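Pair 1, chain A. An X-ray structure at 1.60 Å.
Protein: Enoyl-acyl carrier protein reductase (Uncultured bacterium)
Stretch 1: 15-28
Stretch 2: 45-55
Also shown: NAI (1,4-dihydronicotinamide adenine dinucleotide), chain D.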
# COMPACT_ATOMS: atom_id res chain seq x y z
N ILE A 15 1.85 17.40 17.12
CA ILE A 15 1.14 17.40 18.41
C ILE A 15 1.45 16.17 19.27
O ILE A 15 0.99 16.09 20.42
CB ILE A 15 -0.38 17.47 18.20
CG1 ILE A 15 -0.88 16.20 17.49
CG2 ILE A 15 -0.75 18.70 17.39
CD1 ILE A 15 -2.39 16.11 17.41
N PHE A 16 2.19 15.21 18.72
CA PHE A 16 2.38 13.95 19.42
C PHE A 16 3.60 13.97 20.34
O PHE A 16 4.66 14.53 20.01
CB PHE A 16 2.46 12.79 18.40
CG PHE A 16 1.23 12.66 17.54
CD1 PHE A 16 0.07 12.09 18.05
CD2 PHE A 16 1.22 13.12 16.22
CE1 PHE A 16 -1.08 12.00 17.28
CE2 PHE A 16 0.06 13.03 15.43
CZ PHE A 16 -1.09 12.45 15.99
N ARG A 17 3.42 13.36 21.51
CA ARG A 17 4.41 13.43 22.58
C ARG A 17 4.44 12.09 23.31
O ARG A 17 3.60 11.24 23.06
CB ARG A 17 4.06 14.57 23.54
CG ARG A 17 5.20 15.54 23.80
CD ARG A 17 4.69 16.94 24.09
NE ARG A 17 5.09 17.89 23.06
CZ ARG A 17 4.24 18.48 22.21
NH1 ARG A 17 2.94 18.23 22.30
NH2 ARG A 17 4.69 19.32 21.29
N LYS A 18 5.40 11.93 24.23
CA LYS A 18 5.36 10.83 25.19
C LYS A 18 3.98 10.65 25.83
O LYS A 18 3.38 11.62 26.30
CB LYS A 18 6.39 11.08 26.30
CG LYS A 18 6.77 9.86 27.13
CD LYS A 18 7.54 10.29 28.37
CE LYS A 18 6.78 11.37 29.14
NZ LYS A 18 7.57 11.91 30.28
N GLY A 19 3.49 9.41 25.84
CA GLY A 19 2.20 9.10 26.42
C GLY A 19 1.10 8.94 25.38
O GLY A 19 0.10 8.26 25.62
N ASP A 20 1.28 9.61 24.23
CA ASP A 20 0.35 9.45 23.12
C ASP A 20 0.58 8.08 22.49
O ASP A 20 1.67 7.53 22.61
CB ASP A 20 0.52 10.58 22.10
CG ASP A 20 0.15 11.93 22.68
OD1 ASP A 20 -0.69 11.98 23.62
OD2 ASP A 20 0.71 12.94 22.22
N VAL A 21 -0.44 7.53 21.84
CA VAL A 21 -0.40 6.13 21.44
C VAL A 21 -0.54 5.99 19.93
O VAL A 21 -1.45 6.55 19.33
CB VAL A 21 -1.52 5.32 22.11
CG1 VAL A 21 -1.47 3.84 21.73
CG2 VAL A 21 -1.40 5.45 23.65
N PHE A 22 0.39 5.25 19.34
CA PHE A 22 0.37 4.98 17.91
C PHE A 22 -0.05 3.54 17.68
O PHE A 22 0.56 2.62 18.23
CB PHE A 22 1.76 5.24 17.30
CG PHE A 22 1.83 4.96 15.82
CD1 PHE A 22 2.14 3.69 15.36
CD2 PHE A 22 1.63 5.98 14.90
CE1 PHE A 22 2.22 3.43 13.98
CE2 PHE A 22 1.72 5.74 13.54
CZ PHE A 22 2.02 4.46 13.07
N VAL A 23 -1.10 3.33 16.88
CA VAL A 23 -1.63 2.00 16.67
C VAL A 23 -1.44 1.59 15.22
O VAL A 23 -1.99 2.22 14.33
CB VAL A 23 -3.12 1.91 17.03
CG1 VAL A 23 -3.61 0.47 16.85
CG2 VAL A 23 -3.34 2.35 18.47
N LEU A 24 -0.65 0.55 15.00
CA LEU A 24 -0.43 0.03 13.65
C LEU A 24 -1.52 -0.95 13.31
O LEU A 24 -1.57 -2.05 13.86
CB LEU A 24 0.96 -0.61 13.51
CG LEU A 24 1.32 -0.97 12.06
CD1 LEU A 24 1.43 0.30 11.18
CD2 LEU A 24 2.57 -1.83 11.98
N PHE A 25 -2.43 -0.54 12.42
CA PHE A 25 -3.57 -1.36 12.06
C PHE A 25 -3.24 -2.13 10.77
O PHE A 25 -3.67 -1.78 9.67
CB PHE A 25 -4.83 -0.50 11.91
CG PHE A 25 -6.12 -1.30 11.95
CD1 PHE A 25 -6.64 -1.74 13.16
CD2 PHE A 25 -6.76 -1.66 10.78
CE1 PHE A 25 -7.80 -2.49 13.21
CE2 PHE A 25 -7.95 -2.42 10.82
CZ PHE A 25 -8.47 -2.82 12.03
N GLY A 26 -2.41 -3.17 10.95
CA GLY A 26 -1.80 -3.95 9.89
C GLY A 26 -0.51 -4.53 10.45
O GLY A 26 -0.09 -4.14 11.55
N GLU A 27 0.13 -5.45 9.72
CA GLU A 27 1.39 -6.02 10.19
C GLU A 27 2.57 -5.36 9.50
O GLU A 27 2.47 -4.90 8.36
CB GLU A 27 1.44 -7.54 9.96
CG GLU A 27 0.40 -8.30 10.78
CD GLU A 27 0.57 -9.80 10.71
OE1 GLU A 27 1.04 -10.32 9.67
OE2 GLU A 27 0.28 -10.46 11.74
N LEU A 28 3.69 -5.27 10.22
CA LEU A 28 4.89 -4.62 9.77
C LEU A 28 5.83 -5.65 9.15
O LEU A 28 6.19 -6.64 9.81
CB LEU A 28 5.58 -3.92 10.94
CG LEU A 28 6.83 -3.14 10.56
CD1 LEU A 28 6.43 -1.95 9.67
CD2 LEU A 28 7.50 -2.64 11.85
N GLY A 45 8.53 9.55 20.60
CA GLY A 45 8.33 9.06 21.96
C GLY A 45 6.95 8.49 22.22
O GLY A 45 6.53 8.34 23.37
N MET A 46 6.24 8.14 21.16
CA MET A 46 4.91 7.55 21.31
C MET A 46 5.00 6.10 21.75
O MET A 46 5.96 5.38 21.46
CB MET A 46 4.13 7.63 20.00
CG MET A 46 3.88 9.04 19.56
SD MET A 46 2.93 9.10 18.01
CE MET A 46 1.24 8.82 18.61
N THR A 47 3.99 5.69 22.50
CA THR A 47 3.76 4.28 22.76
C THR A 47 3.26 3.57 21.52
O THR A 47 2.29 4.00 20.90
CB THR A 47 2.75 4.10 23.87
OG1 THR A 47 3.24 4.77 25.03
CG2 THR A 47 2.57 2.62 24.18
N ILE A 48 3.95 2.50 21.15
CA ILE A 48 3.66 1.76 19.93
C ILE A 48 2.83 0.52 20.27
O ILE A 48 3.22 -0.30 21.11
CB ILE A 48 4.96 1.32 19.19
CG1 ILE A 48 5.94 2.50 18.99
CG2 ILE A 48 4.62 0.58 17.90
CD1 ILE A 48 5.41 3.71 18.20
N VAL A 49 1.68 0.39 19.62
CA VAL A 49 0.82 -0.78 19.76
C VAL A 49 0.46 -1.26 18.35
O VAL A 49 0.43 -0.47 17.41
CB VAL A 49 -0.44 -0.46 20.60
CG1 VAL A 49 -1.34 -1.69 20.75
CG2 VAL A 49 -0.02 0.05 21.97
N GLY A 50 0.29 -2.56 18.18
CA GLY A 50 -0.13 -3.10 16.90
C GLY A 50 -1.06 -4.29 16.99
O GLY A 50 -1.29 -4.89 18.05
N ILE A 51 -1.61 -4.66 15.84
CA ILE A 51 -2.45 -5.84 15.72
C ILE A 51 -1.67 -6.98 15.08
O ILE A 51 -0.56 -6.80 14.57
CB ILE A 51 -3.74 -5.54 14.90
CG1 ILE A 51 -3.44 -5.09 13.46
CG2 ILE A 51 -4.54 -4.42 15.57
CD1 ILE A 51 -3.30 -6.21 12.43
N THR A 52 -2.27 -8.17 15.10
CA THR A 52 -1.74 -9.31 14.35
C THR A 52 -2.89 -9.88 13.54
O THR A 52 -4.06 -9.73 13.92
CB THR A 52 -1.14 -10.39 15.30
OG1 THR A 52 -0.74 -11.54 14.55
CG2 THR A 52 -2.16 -10.82 16.32
N VAL A 53 -2.59 -10.51 12.41
CA VAL A 53 -3.65 -11.20 11.68
C VAL A 53 -3.78 -12.63 12.17
O VAL A 53 -4.67 -13.37 11.74
CB VAL A 53 -3.40 -11.19 10.16
CG1 VAL A 53 -3.42 -9.75 9.64
CG2 VAL A 53 -2.08 -11.89 9.82
N GLY A 54 -2.91 -13.02 13.09
CA GLY A 54 -2.92 -14.37 13.63
C GLY A 54 -2.31 -15.35 12.64
O GLY A 54 -1.64 -14.94 11.70
N ARG A 55 -2.52 -16.64 12.86
CA ARG A 55 -1.99 -17.64 11.93
C ARG A 55 -3.06 -18.69 11.66
O ARG A 55 -4.08 -18.75 12.35
CB ARG A 55 -0.73 -18.30 12.49
CG ARG A 55 0.32 -17.31 12.96
CD ARG A 55 1.13 -16.70 11.83
NE ARG A 55 2.01 -15.67 12.36
CZ ARG A 55 3.22 -15.89 12.86
NH1 ARG A 55 3.71 -17.13 12.88
NH2 ARG A 55 3.94 -14.89 13.33
PA NAI D . 3.33 -4.98 2.81
O1A NAI D . 4.50 -4.72 3.71
O2A NAI D . 3.17 -6.38 2.27
O5B NAI D . 2.03 -4.52 3.61
C5B NAI D . 0.80 -5.17 3.38
C4B NAI D . -0.05 -4.80 4.63
O4B NAI D . -1.46 -5.38 4.35
C3B NAI D . 0.39 -5.34 5.71
O3B NAI D . 0.28 -4.43 6.88
C2B NAI D . -0.58 -6.67 5.93
O2B NAI D . -0.49 -7.11 7.34
C1B NAI D . -1.74 -6.26 5.57
N9A NAI D . -2.55 -7.35 5.00
C8A NAI D . -2.47 -8.11 3.89
N7A NAI D . -3.49 -8.96 3.89
C5A NAI D . -4.23 -8.72 5.00
C6A NAI D . -5.38 -9.37 5.43
N6A NAI D . -6.17 -10.44 4.89
N1A NAI D . -5.94 -8.97 6.58
C2A NAI D . -5.38 -7.96 7.31
N3A NAI D . -4.23 -7.31 6.89
C4A NAI D . -3.66 -7.72 5.71
O3 NAI D . 3.37 -4.00 1.48
PN NAI D . 3.07 -2.42 1.36
O1N NAI D . 3.98 -1.65 2.27
O2N NAI D . 3.30 -2.13 -0.11
O5D NAI D . 1.54 -2.19 1.76
C5D NAI D . 1.17 -1.29 2.79
C4D NAI D . 0.15 -0.29 2.19
O4D NAI D . 0.77 0.49 1.33
C3D NAI D . -0.91 -1.03 1.38
O3D NAI D . -2.20 -0.60 1.68
C2D NAI D . -0.56 -0.59 -0.06
O2D NAI D . -1.72 -0.79 -0.93
C1D NAI D . -0.18 0.65 0.08
N1N NAI D . 0.61 1.15 -1.05
C2N NAI D . 1.61 0.41 -1.63
C3N NAI D . 2.30 0.91 -2.75
C7N NAI D . 3.44 0.12 -3.39
O7N NAI D . 3.82 0.40 -4.53
N7N NAI D . 4.05 -0.92 -2.65
C4N NAI D . 2.01 2.16 -3.27
C5N NAI D . 1.02 2.93 -2.64
C6N NAI D . 0.33 2.42 -1.54
O HOH W 1 5.03 6.96 25.22
O HOH W 2 1.18 -4.77 14.04
O HOH W 3 1.81 -8.59 14.22
O HOH W 4 0.62 -13.07 11.90

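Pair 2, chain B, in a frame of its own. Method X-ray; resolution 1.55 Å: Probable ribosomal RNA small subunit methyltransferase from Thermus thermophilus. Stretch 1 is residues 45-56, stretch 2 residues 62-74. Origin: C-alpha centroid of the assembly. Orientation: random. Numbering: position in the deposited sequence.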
# COMPACT_ATOMS: atom_id res chain seq x y z
N PHE B 45 -16.56 -22.78 8.03
CA PHE B 45 -17.66 -23.20 7.18
C PHE B 45 -17.07 -23.87 5.96
O PHE B 45 -16.34 -23.24 5.21
CB PHE B 45 -18.51 -22.00 6.76
CG PHE B 45 -19.65 -22.36 5.85
CD1 PHE B 45 -20.81 -22.90 6.37
CD2 PHE B 45 -19.55 -22.19 4.47
CE1 PHE B 45 -21.87 -23.26 5.55
CE2 PHE B 45 -20.60 -22.55 3.64
CZ PHE B 45 -21.76 -23.07 4.17
N GLY B 46 -17.37 -25.15 5.75
CA GLY B 46 -16.80 -25.87 4.62
C GLY B 46 -15.32 -26.14 4.85
O GLY B 46 -14.86 -26.17 5.98
N GLU B 47 -14.57 -26.33 3.76
CA GLU B 47 -13.19 -26.80 3.85
C GLU B 47 -12.15 -25.77 3.42
O GLU B 47 -11.04 -25.77 3.93
CB GLU B 47 -12.99 -28.05 2.98
CG GLU B 47 -13.63 -29.32 3.54
CD GLU B 47 -15.14 -29.29 3.51
OE1 GLU B 47 -15.71 -28.76 2.52
OE2 GLU B 47 -15.77 -29.79 4.48
N ARG B 48 -12.52 -24.92 2.46
CA ARG B 48 -11.57 -23.98 1.84
C ARG B 48 -11.97 -22.52 2.07
O ARG B 48 -13.05 -22.09 1.67
CB ARG B 48 -11.48 -24.23 0.34
CG ARG B 48 -11.11 -25.66 -0.04
CD ARG B 48 -11.68 -26.00 -1.43
NE ARG B 48 -13.15 -25.87 -1.46
CZ ARG B 48 -13.90 -25.88 -2.56
NH1 ARG B 48 -13.36 -26.05 -3.76
NH2 ARG B 48 -15.21 -25.74 -2.44
N ALA B 49 -11.08 -21.75 2.71
CA ALA B 49 -11.33 -20.34 2.97
C ALA B 49 -10.34 -19.44 2.24
O ALA B 49 -9.19 -19.84 2.01
CB ALA B 49 -11.26 -20.04 4.48
N LEU B 50 -10.78 -18.23 1.93
CA LEU B 50 -9.92 -17.22 1.32
C LEU B 50 -10.05 -15.91 2.10
O LEU B 50 -11.15 -15.41 2.28
CB LEU B 50 -10.36 -17.00 -0.14
CG LEU B 50 -9.54 -16.01 -0.99
CD1 LEU B 50 -8.13 -16.51 -1.21
CD2 LEU B 50 -10.26 -15.75 -2.34
N ASP B 51 -8.92 -15.35 2.54
CA ASP B 51 -8.91 -14.01 3.16
C ASP B 51 -8.40 -13.01 2.12
O ASP B 51 -7.27 -13.14 1.65
CB ASP B 51 -7.98 -14.02 4.38
CG ASP B 51 -8.06 -12.75 5.19
OD1 ASP B 51 -8.40 -11.67 4.67
OD2 ASP B 51 -7.70 -12.84 6.39
N LEU B 52 -9.24 -12.04 1.76
CA LEU B 52 -8.91 -11.08 0.69
C LEU B 52 -8.23 -9.81 1.16
O LEU B 52 -7.89 -8.95 0.34
CB LEU B 52 -10.18 -10.72 -0.11
CG LEU B 52 -10.71 -11.84 -0.98
CD1 LEU B 52 -12.03 -11.38 -1.63
CD2 LEU B 52 -9.70 -12.24 -2.04
N ASN B 53 -8.05 -9.65 2.47
CA ASN B 53 -7.39 -8.44 3.00
C ASN B 53 -6.81 -8.77 4.36
O ASN B 53 -7.27 -8.24 5.38
CB ASN B 53 -8.38 -7.26 3.09
CG ASN B 53 -7.72 -5.97 3.59
OD1 ASN B 53 -6.50 -5.78 3.46
ND2 ASN B 53 -8.51 -5.09 4.19
N PRO B 54 -5.85 -9.70 4.39
CA PRO B 54 -5.47 -10.26 5.71
C PRO B 54 -4.66 -9.35 6.62
O PRO B 54 -4.77 -9.50 7.83
CB PRO B 54 -4.63 -11.48 5.36
CG PRO B 54 -4.07 -11.17 4.00
CD PRO B 54 -5.13 -10.36 3.28
N GLY B 55 -3.86 -8.45 6.06
CA GLY B 55 -2.87 -7.75 6.91
C GLY B 55 -2.00 -8.79 7.59
O GLY B 55 -1.55 -9.74 6.96
N VAL B 56 -1.75 -8.61 8.89
CA VAL B 56 -0.93 -9.58 9.64
C VAL B 56 -1.65 -10.91 9.91
O VAL B 56 -1.06 -11.87 10.45
CB VAL B 56 -0.34 -8.97 10.96
CG1 VAL B 56 0.57 -7.77 10.64
CG2 VAL B 56 -1.46 -8.58 11.88
N PRO B 62 -8.66 -17.54 13.47
CA PRO B 62 -9.41 -18.67 14.06
C PRO B 62 -9.66 -19.84 13.10
O PRO B 62 -9.92 -20.96 13.56
CB PRO B 62 -10.73 -18.03 14.52
CG PRO B 62 -10.34 -16.60 14.82
CD PRO B 62 -9.37 -16.26 13.69
N LEU B 63 -9.61 -19.58 11.78
CA LEU B 63 -9.85 -20.63 10.78
C LEU B 63 -8.63 -21.51 10.54
O LEU B 63 -8.76 -22.62 10.03
CB LEU B 63 -10.28 -19.99 9.45
CG LEU B 63 -11.46 -19.01 9.52
CD1 LEU B 63 -11.74 -18.41 8.14
CD2 LEU B 63 -12.75 -19.66 10.08
N GLU B 64 -7.45 -21.02 10.93
CA GLU B 64 -6.20 -21.73 10.67
C GLU B 64 -6.19 -23.05 11.45
O GLU B 64 -6.52 -23.10 12.63
CB GLU B 64 -4.99 -20.82 11.00
CG GLU B 64 -3.59 -21.41 10.66
CD GLU B 64 -3.25 -21.47 9.17
OE1 GLU B 64 -4.00 -20.94 8.29
OE2 GLU B 64 -2.19 -22.07 8.87
N GLY B 65 -5.87 -24.14 10.77
CA GLY B 65 -5.86 -25.44 11.44
C GLY B 65 -7.20 -26.16 11.47
O GLY B 65 -7.25 -27.36 11.74
N ARG B 66 -8.29 -25.43 11.22
CA ARG B 66 -9.64 -26.03 11.11
C ARG B 66 -10.13 -26.12 9.66
O ARG B 66 -11.01 -26.92 9.32
CB ARG B 66 -10.62 -25.23 11.96
CG ARG B 66 -10.26 -25.26 13.45
CD ARG B 66 -11.49 -25.65 14.25
NE ARG B 66 -12.14 -24.47 14.80
CZ ARG B 66 -13.43 -24.42 15.15
NH1 ARG B 66 -14.21 -25.48 14.99
NH2 ARG B 66 -13.92 -23.31 15.65
N MET B 67 -9.55 -25.27 8.81
CA MET B 67 -9.90 -25.15 7.40
C MET B 67 -8.60 -24.96 6.66
O MET B 67 -7.60 -24.56 7.27
CB MET B 67 -10.69 -23.85 7.16
CG MET B 67 -12.07 -23.87 7.71
SD MET B 67 -12.98 -22.47 7.08
CE MET B 67 -13.22 -22.99 5.38
N ALA B 68 -8.60 -25.20 5.35
CA ALA B 68 -7.50 -24.73 4.51
C ALA B 68 -7.75 -23.25 4.27
O ALA B 68 -8.83 -22.87 3.84
CB ALA B 68 -7.48 -25.47 3.19
N VAL B 69 -6.78 -22.42 4.60
CA VAL B 69 -6.96 -20.98 4.43
C VAL B 69 -5.90 -20.40 3.49
O VAL B 69 -4.70 -20.54 3.74
CB VAL B 69 -6.87 -20.23 5.78
CG1 VAL B 69 -7.11 -18.73 5.60
CG2 VAL B 69 -7.86 -20.82 6.80
N GLU B 70 -6.37 -19.75 2.43
CA GLU B 70 -5.48 -19.02 1.53
C GLU B 70 -5.68 -17.53 1.80
O GLU B 70 -6.75 -17.10 2.27
CB GLU B 70 -5.82 -19.38 0.08
CG GLU B 70 -5.00 -18.64 -0.99
CD GLU B 70 -3.51 -18.91 -0.92
OE1 GLU B 70 -3.04 -19.73 -1.75
OE2 GLU B 70 -2.80 -18.34 -0.05
N ARG B 71 -4.65 -16.73 1.55
CA ARG B 71 -4.68 -15.29 1.85
C ARG B 71 -4.08 -14.57 0.68
O ARG B 71 -2.99 -14.94 0.25
CB ARG B 71 -3.86 -15.00 3.11
CG ARG B 71 -4.33 -15.75 4.34
CD ARG B 71 -3.29 -15.63 5.48
NE ARG B 71 -3.82 -16.33 6.66
CZ ARG B 71 -3.80 -17.65 6.81
NH1 ARG B 71 -3.21 -18.47 5.91
NH2 ARG B 71 -4.36 -18.18 7.89
N LEU B 72 -4.78 -13.56 0.17
CA LEU B 72 -4.22 -12.73 -0.91
C LEU B 72 -3.91 -11.35 -0.35
O LEU B 72 -4.82 -10.67 0.13
CB LEU B 72 -5.23 -12.61 -2.08
CG LEU B 72 -5.71 -13.96 -2.64
CD1 LEU B 72 -6.52 -13.68 -3.90
CD2 LEU B 72 -4.61 -14.94 -2.95
N GLU B 73 -2.66 -10.92 -0.47
CA GLU B 73 -2.26 -9.69 0.18
C GLU B 73 -1.38 -8.84 -0.74
O GLU B 73 -0.49 -9.36 -1.44
CB GLU B 73 -1.54 -10.03 1.47
CG GLU B 73 -0.95 -8.84 2.24
CD GLU B 73 -2.00 -7.80 2.58
OE1 GLU B 73 -2.93 -8.11 3.35
OE2 GLU B 73 -1.93 -6.65 2.10
N THR B 74 -1.68 -7.54 -0.76
CA THR B 74 -0.97 -6.60 -1.61
C THR B 74 0.24 -5.93 -0.96
O THR B 74 1.13 -5.45 -1.66
CB THR B 74 -1.90 -5.47 -2.11
OG1 THR B 74 -2.54 -4.89 -0.96
CG2 THR B 74 -3.00 -6.03 -3.00
O HOH W 5 -4.58 -5.77 1.26

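Both pairs are built on two neighbouring parallel strands, and 14 central residues superpose with an RMSD of 0.7 Å over N, CA and C. The strand axes lie 4.5 Å apart at -20° in pair 1 and 4.6 Å apart at -21° in pair 2. Each ladder has four parallel bridges, and its first strand donates and accepts through alternate residues: F22(A) and L24(A) in pair 1, A49(B) and D51(B) in pair 2. Thus F22(A) N donates to T47(A) O (2.8 Å) and F22(A) O accepts from V49(A) N (2.9 Å); at the matched positions A49(B) N donates to A68(B) O (2.8 Å) and A49(B) O accepts from E70(B) N (2.9 Å). The last rung differs slightly: I51(A) N to L24(A) O is 3.3 Å at 151°, whereas L72(B) N to D51(B) O is 2.9 Å at 165°.

Just before the second strand, M46(A) and M67(B) match closely, with side-chain centres 0.7 Å apart and both in the m, t, p rotamer. Each methyl packs against the first strand, but its neighbours differ. In pair 1, M46(A) CE lies 3.5 Å from F16(A) CD1 and 3.8 Å from F22(A) CB. In pair 2 the position of F22(A) is taken by A49(B), whose CB meets M67(B) CE at 3.7 Å and L63(B) CD1 at 4.0 Å, so a residue from the second stretch joins this small cluster.

On the other face, V21(A) CG1 touches V49(A) CG2 at 4.1 Å. Their counterparts are R48(B) and E70(B), and the apolar contact there shifts along the ladder: L50(B) CD1 reaches L72(B) CG at 3.8 Å. L24(A) and D51(B) have side-chain centres only 0.4 Å apart, yet the aspartate adds a polar role, its OD1 accepting from N53(B) N at 3.0 Å. Opposite them, G50(A) matches R71(B), whose CG packs 4.0 Å from D51(B) CB while its NH2 forms a salt bridge with E64(B) OE1 at 2.8 Å.

Beyond the ladder, a side-chain carboxylate accepts a backbone NH of the other stretch in both pairs, but the carboxylates come from opposite stretches. E27(A) OE2 accepts from V53(A) N (2.9 Å) and from T52(A) OG1 (3.2 Å). In pair 2, E73(B), matched to T52(A), reaches the other way, its OE1 accepting from G55(B) N at 2.9 Å. The backbone of E27(A) also holds the cofactor, with E27(A) N donating to NAI O2B (3.0 Å) and NAI O3B donating to E27(A) O (2.7 Å).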